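Local structure of protease (Penicillium cyclopium, 5Z6O) at residues G44-F52 with A214-K222. The protein is a subtilisin-family serine protease related to proteinase K that probably hydrolyses casein, gelatin and type IV collagen. Numbering follows the deposited sequence.
Sequences GIDIGHADF and AAYPGGGSK
H49 and D46 make a polar loop-to-hairpin contact with residues 215-220. Their loop follows strand 37-42 of the parallel sheet; the hairpin joins strands 212-215 and 221-224. The H49 ring makes one of the two hydrogen bonds between the segments and a CH-pi contact. Its NE2 donates to G220 O at 3.0 Å, in the carbonyl plane and on a lone pair. Y216 N also donates to G220 O, so this oxygen serves both the loop and the hairpin. On the other ring nitrogen, ND1 accepts from D51 N, only 3° out of the ring plane at 3.0 Å. Bonds at both nitrogens, both near the ring plane, probably fix the rotation of the ring. With CG anti to the backbone N (chi1 -164°), the imidazole reaches across to the hairpin. A215 CB lies over one ring face, 3.7 Å from the centroid. Y216 O sits at the ring edge, 3.1 Å from CD2. A leucine in place of H49 would probably leave D51 N without its imidazole acceptor and G220 O with only the Y216 N bond of the two described.

D46 binds the tip of the hairpin. G218 N donates to its OD2, nearly in line with the C-O bond, at 2.9 Å and an N-H...O angle of 171°. P217 CA lies close by, 3.4 Å from OD2. The arrangement is typical of side-chain-to-backbone bonding between a type I turn (D46-H49) and the type II turn of a beta-hairpin (Y216-G219), here in the subtilase fold near the probable charge relay site.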
loop_
_atom_site.group_PDB
_atom_site.type_symbol
_atom_site.label_atom_id
_atom_site.label_comp_id
_atom_site.label_asym_id
_atom_site.label_seq_id
_atom_site.Cartn_x
_atom_site.Cartn_y
_atom_site.Cartn_z
ATOM N N GLY A 44 12.829 4.403 -2.042
ATOM C CA GLY A 44 13.197 5.312 -0.974
ATOM C C GLY A 44 12.115 6.340 -0.703
ATOM O O GLY A 44 11.140 6.473 -1.433
ATOM N N ILE A 45 12.283 7.069 0.399
ATOM C CA ILE A 45 11.303 8.061 0.830
ATOM C C ILE A 45 12.025 9.353 1.159
ATOM O O ILE A 45 13.055 9.330 1.845
ATOM C CB ILE A 45 10.537 7.596 2.075
ATOM C CG1 ILE A 45 9.797 6.297 1.819
ATOM C CG2 ILE A 45 9.552 8.683 2.543
ATOM C CD1 ILE A 45 9.259 5.707 3.129
ATOM N N ASP A 46 11.458 10.474 0.722
ATOM C CA ASP A 46 11.938 11.800 1.155
ATOM C C ASP A 46 11.408 12.011 2.560
ATOM O O ASP A 46 10.341 12.595 2.763
ATOM C CB ASP A 46 11.461 12.877 0.190
ATOM C CG ASP A 46 11.876 14.280 0.607
ATOM O OD1 ASP A 46 12.650 14.427 1.557
ATOM O OD2 ASP A 46 11.390 15.232 -0.014
ATOM N N ILE A 47 12.155 11.500 3.548
ATOM C CA ILE A 47 11.652 11.484 4.912
ATOM C C ILE A 47 11.556 12.883 5.492
ATOM O O ILE A 47 10.855 13.075 6.490
ATOM C CB ILE A 47 12.483 10.563 5.838
ATOM C CG1 ILE A 47 13.909 11.040 5.950
ATOM C CG2 ILE A 47 12.440 9.054 5.377
ATOM C CD1 ILE A 47 14.657 10.344 7.064
ATOM N N GLY A 48 12.191 13.867 4.864
ATOM C CA GLY A 48 12.058 15.244 5.331
ATOM C C GLY A 48 10.799 15.933 4.864
ATOM O O GLY A 48 10.530 17.071 5.247
ATOM N N HIS A 49 9.993 15.260 4.043
ATOM C CA HIS A 49 8.828 15.908 3.462
ATOM C C HIS A 49 7.836 16.291 4.542
ATOM O O HIS A 49 7.609 15.548 5.491
ATOM C CB HIS A 49 8.138 14.977 2.449
ATOM C CG HIS A 49 7.180 15.684 1.539
ATOM N ND1 HIS A 49 5.990 16.226 1.973
ATOM C CD2 HIS A 49 7.225 15.899 0.205
ATOM C CE1 HIS A 49 5.363 16.780 0.951
ATOM N NE2 HIS A 49 6.096 16.604 -0.132
ATOM N N ALA A 50 7.211 17.455 4.384
ATOM C CA ALA A 50 6.299 17.915 5.426
ATOM C C ALA A 50 5.150 16.942 5.672
ATOM O O ALA A 50 4.626 16.875 6.787
ATOM C CB ALA A 50 5.749 19.292 5.075
ATOM N N ASP A 51 4.749 16.169 4.655
ATOM C CA ASP A 51 3.595 15.298 4.801
ATOM C C ASP A 51 3.820 14.191 5.814
ATOM O O ASP A 51 2.844 13.627 6.310
ATOM C CB ASP A 51 3.229 14.664 3.444
ATOM C CG ASP A 51 1.766 14.259 3.372
ATOM O OD1 ASP A 51 0.925 15.036 3.840
ATOM O OD2 ASP A 51 1.443 13.180 2.837
ATOM N N PHE A 52 5.072 13.826 6.113
ATOM C CA PHE A 52 5.300 12.794 7.121
ATOM C C PHE A 52 5.423 13.329 8.538
ATOM O O PHE A 52 5.301 12.545 9.496
ATOM C CB PHE A 52 6.564 11.986 6.753
ATOM C CG PHE A 52 6.450 11.353 5.392
ATOM C CD1 PHE A 52 5.521 10.338 5.161
ATOM C CD2 PHE A 52 7.217 11.801 4.352
ATOM C CE1 PHE A 52 5.383 9.761 3.895
ATOM C CE2 PHE A 52 7.090 11.234 3.051
ATOM C CZ PHE A 52 6.177 10.212 2.837
ATOM N N ALA A 214 -0.399 12.518 -4.259
ATOM C CA ALA A 214 0.310 12.316 -2.993
ATOM C C ALA A 214 1.639 13.076 -3.035
ATOM O O ALA A 214 1.977 13.711 -4.036
ATOM C CB ALA A 214 0.551 10.822 -2.725
ATOM N N ALA A 215 2.409 12.980 -1.947
ATOM C CA ALA A 215 3.649 13.754 -1.817
ATOM C C ALA A 215 4.696 13.325 -2.843
ATOM O O ALA A 215 4.747 12.168 -3.283
ATOM C CB ALA A 215 4.230 13.555 -0.409
ATOM N N TYR A 216 5.577 14.258 -3.195
ATOM C CA TYR A 216 6.664 14.000 -4.120
ATOM C C TYR A 216 7.925 14.651 -3.565
ATOM O O TYR A 216 7.830 15.659 -2.861
ATOM C CB TYR A 216 6.301 14.596 -5.488
ATOM C CG TYR A 216 6.828 13.872 -6.664
ATOM C CD1 TYR A 216 6.451 12.563 -6.932
ATOM C CD2 TYR A 216 7.683 14.515 -7.553
ATOM C CE1 TYR A 216 6.935 11.904 -8.042
ATOM C CE2 TYR A 216 8.172 13.866 -8.659
ATOM C CZ TYR A 216 7.800 12.566 -8.897
ATOM O OH TYR A 216 8.299 11.929 -10.015
ATOM N N PRO A 217 9.095 14.068 -3.793
ATOM C CA PRO A 217 10.323 14.613 -3.186
ATOM C C PRO A 217 10.479 16.108 -3.416
ATOM O O PRO A 217 10.200 16.632 -4.495
ATOM C CB PRO A 217 11.434 13.831 -3.879
ATOM C CG PRO A 217 10.805 12.486 -4.194
ATOM C CD PRO A 217 9.365 12.864 -4.604
ATOM N N GLY A 218 10.906 16.806 -2.364
ATOM C CA GLY A 218 11.160 18.225 -2.453
ATOM C C GLY A 218 10.026 19.111 -2.010
ATOM O O GLY A 218 10.110 20.321 -2.213
ATOM N N GLY A 219 8.951 18.547 -1.455
ATOM C CA GLY A 219 7.921 19.310 -0.770
ATOM C C GLY A 219 6.617 19.514 -1.519
ATOM O O GLY A 219 5.656 19.998 -0.909
ATOM N N GLY A 220 6.540 19.200 -2.812
ATOM C CA GLY A 220 5.296 19.304 -3.546
ATOM C C GLY A 220 4.509 17.997 -3.576
ATOM O O GLY A 220 4.686 17.101 -2.742
ATOM N N SER A 221 3.648 17.886 -4.584
ATOM C CA SER A 221 2.800 16.715 -4.745
ATOM C C SER A 221 2.726 16.362 -6.219
ATOM O O SER A 221 3.101 17.150 -7.088
ATOM C CB SER A 221 1.419 16.961 -4.139
ATOM O OG SER A 221 0.726 17.952 -4.869
ATOM N N LYS A 222 2.240 15.158 -6.505
ATOM C CA LYS A 222 2.160 14.687 -7.881
ATOM C C LYS A 222 0.965 13.749 -7.987
ATOM O O LYS A 222 0.630 13.071 -7.018
ATOM C CB LYS A 222 3.432 13.938 -8.288
ATOM C CG LYS A 222 3.513 13.628 -9.764
ATOM C CD LYS A 222 3.970 14.831 -10.561
ATOM C CE LYS A 222 5.484 14.964 -10.567
ATOM N NZ LYS A 222 5.954 16.074 -11.465
#